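Local coordinates for lectin-like protein (Entamoeba histolytica HM-1:IMSS-A, PDB 5ZBT), which is of unknown function but may bind mannose through this legume-lectin-like domain, part of a longer membrane protein resembling the cargo receptor ERGIC-53, at residues V170-Y175 with H190-C195; I126-V131 with N161-K166; G99-E104 with F113-I118. One frame throughout, in Å; residues are numbered along the deposited sequence.

Contact 1. Residues V170-Y175 with H190-C195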
loop_
_atom_site.group_PDB
_atom_site.type_symbol
_atom_site.label_atom_id
_atom_site.label_comp_id
_atom_site.label_asym_id
_atom_site.label_seq_id
_atom_site.Cartn_x
_atom_site.Cartn_y
_atom_site.Cartn_z
ATOM N N VAL A 170 -10.139 1.586 -4.578
ATOM C CA VAL A 170 -8.995 1.049 -5.297
ATOM C C VAL A 170 -7.916 2.120 -5.300
ATOM O O VAL A 170 -8.112 3.206 -5.865
ATOM C CB VAL A 170 -9.370 0.639 -6.722
ATOM C CG1 VAL A 170 -8.169 0.052 -7.449
ATOM C CG2 VAL A 170 -10.535 -0.349 -6.673
ATOM N N LEU A 171 -6.794 1.835 -4.640
ATOM C CA LEU A 171 -5.627 2.700 -4.701
ATOM C C LEU A 171 -4.872 2.428 -5.997
ATOM O O LEU A 171 -4.540 1.275 -6.297
ATOM C CB LEU A 171 -4.731 2.461 -3.481
ATOM C CG LEU A 171 -3.328 3.072 -3.518
ATOM C CD1 LEU A 171 -3.398 4.600 -3.407
ATOM C CD2 LEU A 171 -2.430 2.480 -2.411
ATOM N N ARG A 172 -4.615 3.479 -6.776
ATOM C CA ARG A 172 -4.001 3.323 -8.095
ATOM C C ARG A 172 -2.611 3.955 -8.094
ATOM O O ARG A 172 -2.469 5.158 -7.849
ATOM C CB ARG A 172 -4.881 3.930 -9.194
ATOM C CG ARG A 172 -4.395 3.641 -10.623
ATOM C CD ARG A 172 -5.213 4.353 -11.722
ATOM N NE ARG A 172 -6.635 4.448 -11.398
ATOM C CZ ARG A 172 -7.491 3.435 -11.458
ATOM N NH1 ARG A 172 -7.089 2.234 -11.862
ATOM N NH2 ARG A 172 -8.749 3.623 -11.097
ATOM N N ILE A 173 -1.595 3.146 -8.381
ATOM C CA ILE A 173 -0.198 3.569 -8.402
ATOM C C ILE A 173 0.325 3.380 -9.824
ATOM O O ILE A 173 0.454 2.244 -10.295
ATOM C CB ILE A 173 0.642 2.773 -7.391
ATOM C CG1 ILE A 173 0.171 3.054 -5.961
ATOM C CG2 ILE A 173 2.135 3.070 -7.551
ATOM C CD1 ILE A 173 0.452 1.916 -5.014
ATOM N N LYS A 174 0.625 4.484 -10.511
ATOM C CA LYS A 174 1.060 4.461 -11.902
ATOM C C LYS A 174 2.448 5.071 -12.010
ATOM O O LYS A 174 2.684 6.168 -11.496
ATOM C CB LYS A 174 0.104 5.257 -12.801
ATOM C CG LYS A 174 -1.270 4.664 -13.014
ATOM C CD LYS A 174 -1.950 5.332 -14.232
ATOM C CE LYS A 174 -2.339 6.794 -13.950
ATOM N NZ LYS A 174 -2.963 7.509 -15.118
ATOM N N TYR A 175 3.350 4.400 -12.714
ATOM C CA TYR A 175 4.683 4.939 -12.953
ATOM C C TYR A 175 5.043 4.819 -14.430
ATOM O O TYR A 175 4.964 3.731 -15.010
ATOM C CB TYR A 175 5.719 4.221 -12.094
ATOM C CG TYR A 175 7.131 4.770 -12.226
ATOM C CD1 TYR A 175 7.431 6.076 -11.837
ATOM C CD2 TYR A 175 8.171 3.972 -12.717
ATOM C CE1 TYR A 175 8.721 6.577 -11.928
ATOM C CE2 TYR A 175 9.477 4.463 -12.808
ATOM C CZ TYR A 175 9.738 5.766 -12.414
ATOM O OH TYR A 175 11.016 6.268 -12.504
ATOM N N HIS A 190 -17.076 4.739 -7.701
ATOM C CA HIS A 190 -17.098 4.742 -9.160
ATOM C C HIS A 190 -16.410 5.940 -9.799
ATOM O O HIS A 190 -16.512 6.114 -11.024
ATOM C CB HIS A 190 -18.526 4.631 -9.698
ATOM C CG HIS A 190 -19.234 3.391 -9.247
ATOM N ND1 HIS A 190 -19.009 2.155 -9.819
ATOM C CD2 HIS A 190 -20.157 3.194 -8.276
ATOM C CE1 HIS A 190 -19.759 1.250 -9.215
ATOM N NE2 HIS A 190 -20.461 1.853 -8.271
ATOM N N ILE A 191 -15.673 6.745 -9.037
ATOM C CA ILE A 191 -15.061 7.967 -9.555
ATOM C C ILE A 191 -13.559 7.907 -9.324
ATOM O O ILE A 191 -13.112 7.702 -8.192
ATOM C CB ILE A 191 -15.654 9.223 -8.893
ATOM C CG1 ILE A 191 -17.177 9.220 -9.009
ATOM C CG2 ILE A 191 -15.062 10.495 -9.499
ATOM C CD1 ILE A 191 -17.816 10.429 -8.331
ATOM N N ASN A 192 -12.785 8.090 -10.394
ATOM C CA ASN A 192 -11.335 8.100 -10.283
ATOM C C ASN A 192 -10.899 9.482 -9.827
ATOM O O ASN A 192 -11.187 10.478 -10.498
ATOM C CB ASN A 192 -10.682 7.724 -11.609
ATOM C CG ASN A 192 -9.221 7.354 -11.451
ATOM O OD1 ASN A 192 -8.870 6.474 -10.664
ATOM N ND2 ASN A 192 -8.358 8.024 -12.199
ATOM N N MET A 193 -10.238 9.552 -8.674
ATOM C CA MET A 193 -9.881 10.813 -8.041
ATOM C C MET A 193 -8.384 11.052 -8.159
ATOM O O MET A 193 -7.582 10.160 -7.855
ATOM C CB MET A 193 -10.283 10.814 -6.570
ATOM C CG MET A 193 -11.692 10.382 -6.328
ATOM S SD MET A 193 -12.829 11.736 -6.630
ATOM C CE MET A 193 -13.540 11.830 -4.988
ATOM N N ASP A 194 -8.022 12.257 -8.597
ATOM C CA ASP A 194 -6.644 12.712 -8.554
ATOM C C ASP A 194 -6.123 12.708 -7.118
ATOM O O ASP A 194 -6.880 12.842 -6.153
ATOM C CB ASP A 194 -6.544 14.123 -9.132
ATOM C CG ASP A 194 -6.819 14.177 -10.636
ATOM O OD1 ASP A 194 -6.581 13.176 -11.348
ATOM O OD2 ASP A 194 -7.266 15.241 -11.118
ATOM N N CYS A 195 -4.810 12.577 -6.975
ATOM C CA CYS A 195 -4.232 12.719 -5.644
ATOM C C CYS A 195 -2.836 13.345 -5.711
ATOM O O CYS A 195 -2.642 14.493 -5.302
ATOM C CB CYS A 195 -4.224 11.353 -4.942
ATOM S SG CYS A 195 -3.535 11.331 -3.277
#
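Arg172 and Asn192 make the whole of this contact, reaching for each other over the strand 181-188 that lies between their own two strands. The close part is a side-on grip: Arg172 NE stands 3.1 Å from Asn192 OD1, and Arg172 NH2 is 2.9 Å from the same oxygen, so two N-H groups share a single acceptor. Asn192 OD1 lies almost exactly in the guanidinium plane, at its edge. The fit is less regular from the amide's side, because both nitrogens come from one face of the carbonyl, NE tilted from its plane and NH2 well above it; the two flat groups are turned 58° apart. Arginine suits the place because it is long enough to span the intervening strand: its chain leaves with CG anti to the backbone N (chi1 -172°), stays extended through chi2 (-175°) and bends at chi3, which swings the guanidinium toward Asn192. The other ends are held too, Arg172 NH1 in a salt bridge with Glu81 and Asn192 ND2 in a hydrogen bond to Glu185 on the strand between. Beyond this polar knot the contact is loose. Asn192 is exposed, no apolar side chains meet across the segments, and only 73 Å² is buried in all. Such a polar network, running across neighbouring strands on the outward surface of an antiparallel sheet, belongs here to one sheet of the legume-lectin beta sandwich.

Contact 2. Residues I126-V131 with N161-K166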
loop_
_atom_site.group_PDB
_atom_site.type_symbol
_atom_site.label_atom_id
_atom_site.label_comp_id
_atom_site.label_asym_id
_atom_site.label_seq_id
_atom_site.Cartn_x
_atom_site.Cartn_y
_atom_site.Cartn_z
ATOM N N ILE A 126 -2.014 5.578 3.313
ATOM C CA ILE A 126 -3.365 6.067 3.542
ATOM C C ILE A 126 -3.543 6.154 5.047
ATOM O O ILE A 126 -3.470 5.134 5.742
ATOM C CB ILE A 126 -4.431 5.148 2.924
ATOM C CG1 ILE A 126 -4.135 4.861 1.447
ATOM C CG2 ILE A 126 -5.825 5.763 3.104
ATOM C CD1 ILE A 126 -5.165 3.910 0.788
ATOM N N ASN A 127 -3.754 7.360 5.562
ATOM C CA ASN A 127 -3.789 7.574 7.005
ATOM C C ASN A 127 -5.169 8.049 7.441
ATOM O O ASN A 127 -5.682 9.038 6.907
ATOM C CB ASN A 127 -2.733 8.583 7.427
ATOM C CG ASN A 127 -2.825 8.900 8.893
ATOM O OD1 ASN A 127 -2.483 8.073 9.719
ATOM N ND2 ASN A 127 -3.323 10.083 9.228
ATOM N N PHE A 128 -5.769 7.330 8.405
ATOM C CA PHE A 128 -7.019 7.724 9.059
ATOM C C PHE A 128 -6.815 8.291 10.463
ATOM O O PHE A 128 -7.695 9.011 10.958
ATOM C CB PHE A 128 -7.986 6.527 9.175
ATOM C CG PHE A 128 -8.453 5.973 7.859
ATOM C CD1 PHE A 128 -7.677 5.045 7.167
ATOM C CD2 PHE A 128 -9.674 6.360 7.324
ATOM C CE1 PHE A 128 -8.106 4.525 5.953
ATOM C CE2 PHE A 128 -10.123 5.843 6.112
ATOM C CZ PHE A 128 -9.340 4.926 5.417
ATOM N N GLU A 129 -5.688 7.976 11.109
ATOM C CA GLU A 129 -5.434 8.375 12.491
ATOM C C GLU A 129 -5.294 9.891 12.604
ATOM O O GLU A 129 -4.464 10.498 11.920
ATOM C CB GLU A 129 -4.168 7.683 12.992
ATOM C CG GLU A 129 -3.873 7.872 14.478
ATOM C CD GLU A 129 -4.486 6.792 15.351
ATOM O OE1 GLU A 129 -4.168 6.753 16.551
ATOM O OE2 GLU A 129 -5.283 5.975 14.847
ATOM N N ASP A 130 -6.127 10.495 13.450
ATOM C CA ASP A 130 -6.079 11.898 13.853
ATOM C C ASP A 130 -6.533 12.885 12.782
ATOM O O ASP A 130 -6.366 14.096 12.971
ATOM C CB ASP A 130 -4.685 12.313 14.339
ATOM C CG ASP A 130 -4.218 11.523 15.546
ATOM O OD1 ASP A 130 -5.069 11.028 16.331
ATOM O OD2 ASP A 130 -2.984 11.389 15.704
ATOM N N VAL A 131 -7.121 12.432 11.679
ATOM C CA VAL A 131 -7.668 13.357 10.698
ATOM C C VAL A 131 -9.125 12.998 10.449
ATOM O O VAL A 131 -9.545 11.848 10.596
ATOM C CB VAL A 131 -6.880 13.361 9.372
ATOM C CG1 VAL A 131 -5.668 14.228 9.498
ATOM C CG2 VAL A 131 -6.494 11.929 8.955
ATOM N N ASN A 161 -14.104 9.296 1.830
ATOM C CA ASN A 161 -14.908 8.088 1.677
ATOM C C ASN A 161 -14.110 6.860 1.237
ATOM O O ASN A 161 -14.677 5.945 0.628
ATOM C CB ASN A 161 -16.066 8.336 0.707
ATOM C CG ASN A 161 -16.994 9.436 1.189
ATOM O OD1 ASN A 161 -17.275 10.392 0.461
ATOM N ND2 ASN A 161 -17.469 9.309 2.424
ATOM N N ILE A 162 -12.825 6.787 1.591
ATOM C CA ILE A 162 -12.002 5.667 1.132
ATOM C C ILE A 162 -12.517 4.346 1.698
ATOM O O ILE A 162 -12.726 3.380 0.953
ATOM C CB ILE A 162 -10.521 5.891 1.472
ATOM C CG1 ILE A 162 -9.921 6.954 0.557
ATOM C CG2 ILE A 162 -9.754 4.607 1.289
ATOM C CD1 ILE A 162 -8.565 7.466 1.037
ATOM N N GLN A 163 -12.753 4.275 3.013
ATOM C CA GLN A 163 -13.259 3.011 3.540
ATOM C C GLN A 163 -14.773 2.928 3.547
ATOM O O GLN A 163 -15.304 1.812 3.635
ATOM C CB GLN A 163 -12.722 2.715 4.955
ATOM C CG GLN A 163 -13.370 3.466 6.082
ATOM C CD GLN A 163 -14.654 2.829 6.583
ATOM O OE1 GLN A 163 -15.647 3.528 6.774
ATOM N NE2 GLN A 163 -14.648 1.510 6.790
ATOM N N LYS A 164 -15.473 4.065 3.441
ATOM C CA LYS A 164 -16.934 4.090 3.395
ATOM C C LYS A 164 -17.500 3.620 2.062
ATOM O O LYS A 164 -18.723 3.472 1.949
ATOM C CB LYS A 164 -17.444 5.505 3.690
ATOM C CG LYS A 164 -17.461 5.864 5.175
ATOM C CD LYS A 164 -17.408 7.381 5.373
ATOM C CE LYS A 164 -17.817 7.799 6.784
ATOM N NZ LYS A 164 -16.888 7.307 7.846
ATOM N N ASP A 165 -16.658 3.418 1.048
ATOM C CA ASP A 165 -17.090 2.814 -0.214
ATOM C C ASP A 165 -17.335 1.326 0.020
ATOM O O ASP A 165 -16.388 0.548 0.173
ATOM C CB ASP A 165 -16.026 3.052 -1.291
ATOM C CG ASP A 165 -16.401 2.479 -2.658
ATOM O OD1 ASP A 165 -17.408 1.752 -2.793
ATOM O OD2 ASP A 165 -15.674 2.765 -3.630
ATOM N N LYS A 166 -18.606 0.921 0.029
ATOM C CA LYS A 166 -18.957 -0.464 0.339
ATOM C C LYS A 166 -18.459 -1.461 -0.703
ATOM O O LYS A 166 -18.331 -2.652 -0.390
ATOM C CB LYS A 166 -20.469 -0.591 0.493
ATOM C CG LYS A 166 -21.019 0.183 1.674
ATOM C CD LYS A 166 -22.020 1.243 1.244
ATOM C CE LYS A 166 -23.058 1.468 2.339
ATOM N NZ LYS A 166 -22.453 1.412 3.708
#
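Apolar packing joins Ile126 and Phe128 to Ile162 and Gln163, and no hydrogen bond crosses between the segments. Ile126 CG2 meets Ile162 CD1 at 3.8 Å, methyl against methyl, while the other branch of Ile162, CG2, lies 4.2 Å from Phe128 CZ. A beta-branched residue serves well here because its two arms reach different neighbours; with CG1 beside the backbone N (chi1 -73°), Ile162 sends CD1 to the strand residue and CG2 to the ring. In the jelly-roll sandwich of legume-type lectins, this places the loop 161-166 against the end of strand 122-127, and Leu86 of the opposite sheet touches both isoleucines. The aliphatic part of Gln163 continues the packing: its CG is 4.0 Å from Phe128 CE2, and the ring and amide planes are steeply inclined, 78° apart. Gln163 then bends at chi2 and carries its polar end away from the contact, where NE2 makes a weak hydrogen bond to Ile88 O. Polar groups bond within their own segment or elsewhere in the chain. Asn127 ND2 donates to Glu129 O at 3.0 Å, tying strand end to the type II turn of Phe128 to Val131. Both carboxylate oxygens of Glu129 accept backbone N-H groups, from Gly96 and Gly216.

Contact 3. Residues G99-E104 with F113-I118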
loop_
_atom_site.group_PDB
_atom_site.type_symbol
_atom_site.label_atom_id
_atom_site.label_comp_id
_atom_site.label_asym_id
_atom_site.label_seq_id
_atom_site.Cartn_x
_atom_site.Cartn_y
_atom_site.Cartn_z
ATOM N N GLY A 99 0.086 1.079 4.288
ATOM C CA GLY A 99 1.174 1.473 3.411
ATOM C C GLY A 99 1.373 0.488 2.282
ATOM O O GLY A 99 1.266 -0.726 2.473
ATOM N N VAL A 100 1.661 1.021 1.099
ATOM C CA VAL A 100 2.173 0.232 -0.010
ATOM C C VAL A 100 3.597 0.698 -0.285
ATOM O O VAL A 100 3.871 1.902 -0.317
ATOM C CB VAL A 100 1.285 0.346 -1.256
ATOM C CG1 VAL A 100 1.839 -0.574 -2.390
ATOM C CG2 VAL A 100 -0.138 -0.019 -0.905
ATOM N N TRP A 101 4.503 -0.245 -0.455
ATOM C CA TRP A 101 5.917 0.057 -0.354
ATOM C C TRP A 101 6.643 -0.442 -1.590
ATOM O O TRP A 101 6.392 -1.552 -2.055
ATOM C CB TRP A 101 6.520 -0.591 0.899
ATOM C CG TRP A 101 5.910 -0.162 2.224
ATOM C CD1 TRP A 101 4.725 -0.597 2.782
ATOM C CD2 TRP A 101 6.492 0.745 3.176
ATOM N NE1 TRP A 101 4.540 -0.005 4.013
ATOM C CE2 TRP A 101 5.609 0.822 4.276
ATOM C CE3 TRP A 101 7.680 1.502 3.202
ATOM C CZ2 TRP A 101 5.873 1.629 5.387
ATOM C CZ3 TRP A 101 7.941 2.301 4.312
ATOM C CH2 TRP A 101 7.038 2.354 5.387
ATOM N N LEU A 102 7.551 0.378 -2.113
ATOM C CA LEU A 102 8.420 -0.009 -3.229
ATOM C C LEU A 102 9.841 0.266 -2.755
ATOM O O LEU A 102 10.286 1.421 -2.748
ATOM C CB LEU A 102 8.074 0.755 -4.505
ATOM C CG LEU A 102 6.685 0.464 -5.135
ATOM C CD1 LEU A 102 5.522 1.128 -4.379
ATOM C CD2 LEU A 102 6.631 0.878 -6.603
ATOM N N THR A 103 10.539 -0.780 -2.309
ATOM C CA THR A 103 11.785 -0.592 -1.580
ATOM C C THR A 103 12.903 -1.465 -2.120
ATOM O O THR A 103 12.678 -2.509 -2.744
ATOM C CB THR A 103 11.626 -0.867 -0.074
ATOM O OG1 THR A 103 11.032 -2.163 0.138
ATOM C CG2 THR A 103 10.786 0.232 0.566
ATOM N N GLU A 104 14.125 -1.008 -1.828
ATOM C CA GLU A 104 15.341 -1.710 -2.228
ATOM C C GLU A 104 15.490 -3.052 -1.511
ATOM O O GLU A 104 16.063 -3.993 -2.078
ATOM C CB GLU A 104 16.556 -0.808 -1.963
ATOM C CG GLU A 104 17.913 -1.461 -2.202
ATOM C CD GLU A 104 19.075 -0.538 -1.847
ATOM O OE1 GLU A 104 19.696 0.033 -2.780
ATOM O OE2 GLU A 104 19.356 -0.378 -0.633
ATOM N N PHE A 113 3.443 2.904 10.026
ATOM C CA PHE A 113 2.356 2.062 9.514
ATOM C C PHE A 113 2.764 0.590 9.468
ATOM O O PHE A 113 2.552 -0.099 8.466
ATOM C CB PHE A 113 1.895 2.516 8.124
ATOM C CG PHE A 113 1.473 3.946 8.065
ATOM C CD1 PHE A 113 0.211 4.327 8.475
ATOM C CD2 PHE A 113 2.350 4.920 7.614
ATOM C CE1 PHE A 113 -0.169 5.656 8.440
ATOM C CE2 PHE A 113 1.966 6.255 7.583
ATOM C CZ PHE A 113 0.706 6.613 7.989
ATOM N N GLY A 114 3.375 0.109 10.555
ATOM C CA GLY A 114 3.809 -1.273 10.649
ATOM C C GLY A 114 5.248 -1.548 10.243
ATOM O O GLY A 114 5.812 -2.557 10.677
ATOM N N ALA A 115 5.872 -0.688 9.441
ATOM C CA ALA A 115 7.216 -0.949 8.932
ATOM C C ALA A 115 8.244 0.004 9.534
ATOM O O ALA A 115 7.913 0.991 10.197
ATOM C CB ALA A 115 7.249 -0.854 7.406
ATOM N N TYR A 116 9.514 -0.305 9.278
ATOM C CA TYR A 116 10.614 0.439 9.880
ATOM C C TYR A 116 10.706 1.843 9.291
ATOM O O TYR A 116 10.370 2.079 8.127
ATOM C CB TYR A 116 11.947 -0.307 9.684
ATOM C CG TYR A 116 13.005 0.102 10.693
ATOM C CD1 TYR A 116 12.768 -0.029 12.061
ATOM C CD2 TYR A 116 14.212 0.655 10.289
ATOM C CE1 TYR A 116 13.708 0.364 12.994
ATOM C CE2 TYR A 116 15.171 1.046 11.219
ATOM C CZ TYR A 116 14.911 0.903 12.572
ATOM O OH TYR A 116 15.844 1.282 13.523
ATOM N N ASN A 117 11.193 2.780 10.098
ATOM C CA ASN A 117 11.295 4.164 9.651
ATOM C C ASN A 117 12.506 4.434 8.760
ATOM O O ASN A 117 12.550 5.480 8.105
ATOM C CB ASN A 117 11.314 5.111 10.863
ATOM C CG ASN A 117 12.264 4.639 11.959
ATOM O OD1 ASN A 117 12.123 3.539 12.483
ATOM N ND2 ASN A 117 13.234 5.465 12.298
ATOM N N ILE A 118 13.480 3.537 8.699
ATOM C CA ILE A 118 14.620 3.667 7.792
ATOM C C ILE A 118 14.439 2.666 6.662
ATOM O O ILE A 118 14.238 1.474 6.918
ATOM C CB ILE A 118 15.955 3.442 8.518
ATOM C CG1 ILE A 118 16.126 4.500 9.612
ATOM C CG2 ILE A 118 17.083 3.494 7.525
ATOM C CD1 ILE A 118 17.227 4.223 10.589
#
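Trp101 reaches from strand 97-103 to Ala115 in the loop beside it, and its indole carries most of the contact. From CB the side chain places CG beside the backbone N (chi1 -60°), and the ring system extends toward the loop. On the five-membered ring, NE1 donates a hydrogen bond to Ser211 OG, which gives the one polar atom of this buried indole a partner. CE2, at the ring fusion, lies 3.9 Å from Ala115 CB. The next atom, CZ2, makes the nearest approach, 3.5 Å from Ala115 CB, and the methyl sits over one face of the indole, displaced toward its rim. As in other legume-type lectins, this is probably the concave sheet of the sandwich, and the long loop joining strands 97-103 and 122-127 folds back over it. CH2, at the far end of the ring, is 3.8 Å from Ala115 CB and 4.3 Å from Tyr116 O. Alanine suits the close approach, offering one small methyl to a broad flat surface, and Tyr119 and Phe125 add edge-to-face contacts to the indole. Gly99 suits its place because a side-chain carbon there would run into Trp101 NE1. Phe113 CB lies 4.5 Å from Gly99 N, its ring turned away to stack with Phe125.

The three contacts follow one another along the chain in the order 3, 2, 1. Contacts 2 and 3 each have one segment on the same sheet, in which strands 97-103 and 122-127 are neighbours, and their centres lie about 19 Å apart; Phe113 CE1 touches Asn127 OD1 at 3.6 Å. Contact 1 belongs to the facing sheet, with its centre about 20 Å from that of contact 3 and about 15 Å from that of contact 2. The sheets meet where Leu171 and Ile173 pack on Val100, with Leu171 CD2 3.7 Å from Val100 CG2. Segment 161-166 leads shortly into 170-175, taking the chain into the facing sheet, so the contacts tie loops and both sheets into one lectin-like domain.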